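PDB 4HLN: starch synthase I from Hordeum vulgare, which belongs to the starch synthases, a glycosyltransferase family whose members have the GT-B fold of two Rossmann-like domains facing each other across a cleft. Local coordinates for residues A155-R160 / T610-A615; T371-Q376 / S522-C527. One frame throughout, in Å; residues are numbered along the deposited sequence.

Overall arrangement
Both contacts tie the nine-stranded N-terminal half of this GT-B protein to later parts of the chain. Their segments come in the order 155-160, 371-376, 522-527, 610-615, so both segments of contact 2 fall, in sequence, between those of contact 1. The centres lie about 28 Å apart, and the nearest atoms about 7 Å. Contact 1 sets the C-terminal helix 611-627 against the loop following helix 150-156, bringing the chain back to the first domain. Contact 2 spans the cleft, where helix 367-374 meets a loop that follows strand 517-520 of the six-stranded parallel sheet. A disulfide between Cys147 and Cys527 adds a covalent bond between the domains.

Contact 1: residues A155-R160 / T610-A615; sequences AARGHR and TWDHAA
Arg157 reaches Asp612 by starting with CG anti to its own carbonyl carbon (chi1 -59°), extending at the next bond and then bending at chi3 (117°), which turns NE toward the carboxylate. The result is a salt bridge through a single oxygen, with Arg157 NE donating to Asp612 OD1 over 2.9 Å. The acceptor lies almost in the guanidinium plane, yet the N-H comes in well above the carboxylate plane, the two flat groups being turned 63° to each other. A long arginine can span the gap between the backbones, and the short aspartate offers the acceptor. Asp612 O sits over one face of the guanidinium, near its rim. The aliphatic part of the arginine is used too: Arg157 CD rests on Ala615 CB at 3.9 Å, where a methyl leaves room for the long chain. Arg157 NH1 forms a further salt bridge with Glu619, whose other carboxylate oxygen is hydrogen-bonded to His159 NE2, so two acids hold the guanidinium. At the start of the other helix, Thr610 OG1 caps His613 N (3.2 Å). The contact thus joins the loop that follows helix 150-156 to the N-terminal part of helix 611-627, which also leans on helix 150-156, Trp611 on Ala153 and Ala615 on Leu154.

Contact 2: residues T371-Q376 / S522-C527; sequences TAEGGQ and SRFEPC
Glu373 lies along the face of the Phe524 ring, and its atoms can be followed across it one by one. CB stands near the far rim, 3.6 Å from Phe524 CE1. Next, CG passes over the middle of the ring, 3.4 Å from the centroid and only 7° off its normal, a CH-pi contact. A bend at chi2 (-69°) keeps the remainder low, and CD settles 3.7 Å from Phe524 CG. Beyond it the carboxylate lies nearly parallel to the ring, the planes 14° apart, with OE1 3.8 Å from Phe524 CD1 and OE2 3.9 Å from Phe524 CB. Glutamate suits the place because its two methylenes cover the ring while its flat carboxylate can lie on the same face, above the CG-CB end. Phenylalanine offers the broad flat surface along which that chain lies. Arg523 NH1, 6.3 Å from Glu373 OE2, may ease the negative charge at a distance, although the arginine's salt bridge is with Asp456. The last turn of helix 367-374 thus meets, across the interdomain cleft, the loop between strand 517-520 and helix 529-536. Val361, touching Phe524, and Tyr365, whose OH is hydrogen-bonded to Glu525 N, hold this loop from the chain between strand 357-360 and helix 367-374.

Contact 1: residues A155-R160 / T610-A615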
loop_
_atom_site.group_PDB
_atom_site.type_symbol
_atom_site.label_atom_id
_atom_site.label_comp_id
_atom_site.label_asym_id
_atom_site.label_seq_id
_atom_site.Cartn_x
_atom_site.Cartn_y
_atom_site.Cartn_z
ATOM N N ALA A 155 15.220 8.007 5.099
ATOM C CA ALA A 155 16.639 8.329 5.014
ATOM C C ALA A 155 16.836 9.835 5.025
ATOM O O ALA A 155 17.802 10.343 5.575
ATOM C CB ALA A 155 17.259 7.719 3.765
ATOM N N ALA A 156 15.895 10.540 4.416
ATOM C CA ALA A 156 15.992 11.982 4.242
ATOM C C ALA A 156 15.751 12.708 5.554
ATOM O O ALA A 156 16.102 13.877 5.706
ATOM C CB ALA A 156 14.980 12.437 3.205
ATOM N N ARG A 157 15.122 12.011 6.493
ATOM C CA ARG A 157 14.862 12.568 7.809
ATOM C C ARG A 157 15.975 12.205 8.795
ATOM O O ARG A 157 15.817 12.400 9.997
ATOM C CB ARG A 157 13.526 12.067 8.358
ATOM C CG ARG A 157 12.311 12.380 7.506
ATOM C CD ARG A 157 11.027 12.055 8.273
ATOM N NE ARG A 157 10.238 13.260 8.488
ATOM C CZ ARG A 157 9.731 13.624 9.660
ATOM N NH1 ARG A 157 9.920 12.858 10.717
ATOM N NH2 ARG A 157 9.025 14.749 9.770
ATOM N N GLY A 158 17.081 11.656 8.289
ATOM C CA GLY A 158 18.256 11.395 9.107
ATOM C C GLY A 158 18.389 9.992 9.686
ATOM O O GLY A 158 19.302 9.717 10.461
ATOM N N HIS A 159 17.484 9.094 9.319
ATOM C CA HIS A 159 17.615 7.700 9.727
ATOM C C HIS A 159 18.682 7.006 8.905
ATOM O O HIS A 159 18.910 7.348 7.748
ATOM C CB HIS A 159 16.293 6.953 9.580
ATOM C CG HIS A 159 15.157 7.599 10.309
ATOM N ND1 HIS A 159 14.992 7.489 11.671
ATOM C CD2 HIS A 159 14.136 8.371 9.864
ATOM C CE1 HIS A 159 13.918 8.166 12.037
ATOM N NE2 HIS A 159 13.379 8.710 10.959
ATOM N N ARG A 160 19.342 6.029 9.513
ATOM C CA ARG A 160 20.247 5.173 8.775
ATOM C C ARG A 160 19.387 4.045 8.217
ATOM O O ARG A 160 18.800 3.291 8.977
ATOM C CB ARG A 160 21.330 4.615 9.690
ATOM C CG ARG A 160 22.616 4.333 8.932
ATOM C CD ARG A 160 23.488 3.353 9.670
ATOM N NE ARG A 160 24.665 3.032 8.880
ATOM C CZ ARG A 160 25.646 2.255 9.314
ATOM N NH1 ARG A 160 26.702 2.004 8.547
ATOM N NH2 ARG A 160 25.565 1.744 10.529
ATOM N N THR A 610 2.192 14.468 2.182
ATOM C CA THR A 610 3.567 14.217 1.776
ATOM C C THR A 610 4.086 12.944 2.398
ATOM O O THR A 610 3.468 12.354 3.280
ATOM C CB THR A 610 4.518 15.364 2.178
ATOM O OG1 THR A 610 4.744 15.340 3.597
ATOM C CG2 THR A 610 3.922 16.698 1.774
ATOM N N TRP A 611 5.245 12.532 1.921
ATOM C CA TRP A 611 5.951 11.419 2.508
ATOM C C TRP A 611 6.526 11.744 3.881
ATOM O O TRP A 611 6.660 10.862 4.722
ATOM C CB TRP A 611 7.036 10.944 1.551
ATOM C CG TRP A 611 6.455 10.124 0.454
ATOM C CD1 TRP A 611 6.222 10.516 -0.827
ATOM C CD2 TRP A 611 5.990 8.770 0.553
ATOM N NE1 TRP A 611 5.671 9.484 -1.542
ATOM C CE2 TRP A 611 5.505 8.404 -0.716
ATOM C CE3 TRP A 611 5.953 7.828 1.591
ATOM C CZ2 TRP A 611 4.981 7.141 -0.984
ATOM C CZ3 TRP A 611 5.431 6.577 1.329
ATOM C CH2 TRP A 611 4.952 6.242 0.047
ATOM N N ASP A 612 6.867 13.005 4.117
ATOM C CA ASP A 612 7.335 13.394 5.441
ATOM C C ASP A 612 6.268 13.085 6.463
ATOM O O ASP A 612 6.549 12.538 7.533
ATOM C CB ASP A 612 7.694 14.878 5.505
ATOM C CG ASP A 612 9.173 15.121 5.313
ATOM O OD1 ASP A 612 9.983 14.258 5.733
ATOM O OD2 ASP A 612 9.526 16.174 4.732
ATOM N N HIS A 613 5.036 13.446 6.130
ATOM C CA HIS A 613 3.951 13.228 7.052
ATOM C C HIS A 613 3.798 11.726 7.241
ATOM O O HIS A 613 3.595 11.243 8.355
ATOM C CB HIS A 613 2.671 13.843 6.513
ATOM C CG HIS A 613 1.514 13.725 7.450
ATOM N ND1 HIS A 613 0.652 12.650 7.433
ATOM C CD2 HIS A 613 1.082 14.543 8.441
ATOM C CE1 HIS A 613 -0.268 12.812 8.368
ATOM N NE2 HIS A 613 -0.031 13.953 8.991
ATOM N N ALA A 614 3.919 10.991 6.143
ATOM C CA ALA A 614 3.797 9.549 6.194
ATOM C C ALA A 614 4.894 8.930 7.060
ATOM O O ALA A 614 4.616 8.084 7.912
ATOM C CB ALA A 614 3.833 8.977 4.788
ATOM N N ALA A 615 6.141 9.346 6.840
ATOM C CA ALA A 615 7.273 8.798 7.589
ATOM C C ALA A 615 7.156 9.124 9.078
ATOM O O ALA A 615 7.541 8.330 9.933
ATOM C CB ALA A 615 8.575 9.308 7.038
#

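Contact 2: residues T371-Q376 / S522-C527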
loop_
_atom_site.group_PDB
_atom_site.type_symbol
_atom_site.label_atom_id
_atom_site.label_comp_id
_atom_site.label_asym_id
_atom_site.label_seq_id
_atom_site.Cartn_x
_atom_site.Cartn_y
_atom_site.Cartn_z
ATOM N N THR A 371 -12.015 -10.997 5.558
ATOM C CA THR A 371 -12.270 -12.439 5.556
ATOM C C THR A 371 -12.311 -13.020 4.148
ATOM O O THR A 371 -11.875 -14.141 3.898
ATOM C CB THR A 371 -13.586 -12.763 6.231
ATOM O OG1 THR A 371 -13.409 -12.697 7.651
ATOM C CG2 THR A 371 -14.039 -14.159 5.839
ATOM N N ALA A 372 -12.836 -12.236 3.226
ATOM C CA ALA A 372 -12.913 -12.640 1.839
ATOM C C ALA A 372 -11.540 -12.607 1.173
ATOM O O ALA A 372 -11.283 -13.374 0.237
ATOM C CB ALA A 372 -13.864 -11.720 1.108
ATOM N N GLU A 373 -10.661 -11.715 1.637
ATOM C CA GLU A 373 -9.346 -11.571 0.995
ATOM C C GLU A 373 -8.325 -12.583 1.498
ATOM O O GLU A 373 -7.462 -13.026 0.734
ATOM C CB GLU A 373 -8.782 -10.156 1.157
ATOM C CG GLU A 373 -9.617 -9.064 0.509
ATOM C CD GLU A 373 -9.596 -9.113 -1.015
ATOM O OE1 GLU A 373 -8.605 -9.630 -1.587
ATOM O OE2 GLU A 373 -10.579 -8.626 -1.637
ATOM N N GLY A 374 -8.427 -12.949 2.776
ATOM C CA GLY A 374 -7.379 -13.724 3.401
ATOM C C GLY A 374 -7.885 -14.885 4.218
ATOM O O GLY A 374 -7.105 -15.675 4.746
ATOM N N GLY A 375 -9.200 -14.998 4.324
ATOM C CA GLY A 375 -9.783 -16.123 5.013
ATOM C C GLY A 375 -10.061 -15.797 6.454
ATOM O O GLY A 375 -9.394 -14.960 7.049
ATOM N N GLN A 376 -11.058 -16.459 7.017
ATOM C CA GLN A 376 -11.454 -16.182 8.383
ATOM C C GLN A 376 -10.367 -16.502 9.404
ATOM O O GLN A 376 -10.260 -15.820 10.427
ATOM C CB GLN A 376 -12.715 -16.953 8.715
ATOM C CG GLN A 376 -13.392 -16.496 9.974
ATOM C CD GLN A 376 -14.647 -17.294 10.259
ATOM O OE1 GLN A 376 -14.709 -18.034 11.247
ATOM N NE2 GLN A 376 -15.660 -17.153 9.389
ATOM N N SER A 522 -12.408 0.790 -5.154
ATOM C CA SER A 522 -11.384 -0.249 -5.080
ATOM C C SER A 522 -11.722 -1.281 -4.022
ATOM O O SER A 522 -12.242 -0.935 -2.961
ATOM C CB SER A 522 -10.028 0.367 -4.755
ATOM O OG SER A 522 -9.512 1.108 -5.844
ATOM N N ARG A 523 -11.396 -2.540 -4.314
ATOM C CA ARG A 523 -11.748 -3.682 -3.466
ATOM C C ARG A 523 -10.849 -3.880 -2.260
ATOM O O ARG A 523 -11.295 -4.339 -1.215
ATOM C CB ARG A 523 -11.689 -4.967 -4.276
ATOM C CG ARG A 523 -12.466 -4.908 -5.526
ATOM C CD ARG A 523 -12.567 -6.265 -6.162
ATOM N NE ARG A 523 -13.673 -6.241 -7.103
ATOM C CZ ARG A 523 -14.920 -6.525 -6.760
ATOM N NH1 ARG A 523 -15.190 -6.881 -5.504
ATOM N NH2 ARG A 523 -15.881 -6.466 -7.670
ATOM N N PHE A 524 -9.574 -3.566 -2.419
ATOM C CA PHE A 524 -8.594 -3.870 -1.395
ATOM C C PHE A 524 -7.289 -3.173 -1.766
ATOM O O PHE A 524 -6.345 -3.803 -2.231
ATOM C CB PHE A 524 -8.406 -5.386 -1.323
ATOM C CG PHE A 524 -8.071 -5.891 0.051
ATOM C CD1 PHE A 524 -6.992 -6.749 0.246
ATOM C CD2 PHE A 524 -8.826 -5.500 1.147
ATOM C CE1 PHE A 524 -6.680 -7.207 1.502
ATOM C CE2 PHE A 524 -8.518 -5.956 2.404
ATOM C CZ PHE A 524 -7.445 -6.810 2.586
ATOM N N GLU A 525 -7.248 -1.862 -1.576
ATOM C CA GLU A 525 -6.160 -1.060 -2.126
ATOM C C GLU A 525 -5.086 -0.709 -1.103
ATOM O O GLU A 525 -5.327 0.070 -0.184
ATOM C CB GLU A 525 -6.699 0.217 -2.785
ATOM C CG GLU A 525 -5.638 0.995 -3.542
ATOM C CD GLU A 525 -5.106 0.254 -4.765
ATOM O OE1 GLU A 525 -3.891 -0.069 -4.797
ATOM O OE2 GLU A 525 -5.907 0.012 -5.698
ATOM N N PRO A 526 -3.885 -1.279 -1.277
ATOM C CA PRO A 526 -2.753 -1.000 -0.397
ATOM C C PRO A 526 -2.094 0.317 -0.805
ATOM O O PRO A 526 -1.392 0.940 -0.014
ATOM C CB PRO A 526 -1.815 -2.174 -0.676
ATOM C CG PRO A 526 -2.040 -2.472 -2.105
ATOM C CD PRO A 526 -3.499 -2.158 -2.393
ATOM N N CYS A 527 -2.342 0.737 -2.039
ATOM C CA CYS A 527 -1.740 1.943 -2.566
ATOM C C CYS A 527 -2.815 2.881 -3.103
ATOM O O CYS A 527 -2.937 3.092 -4.325
ATOM C CB CYS A 527 -0.735 1.584 -3.662
ATOM S SG CYS A 527 0.144 3.002 -4.355
#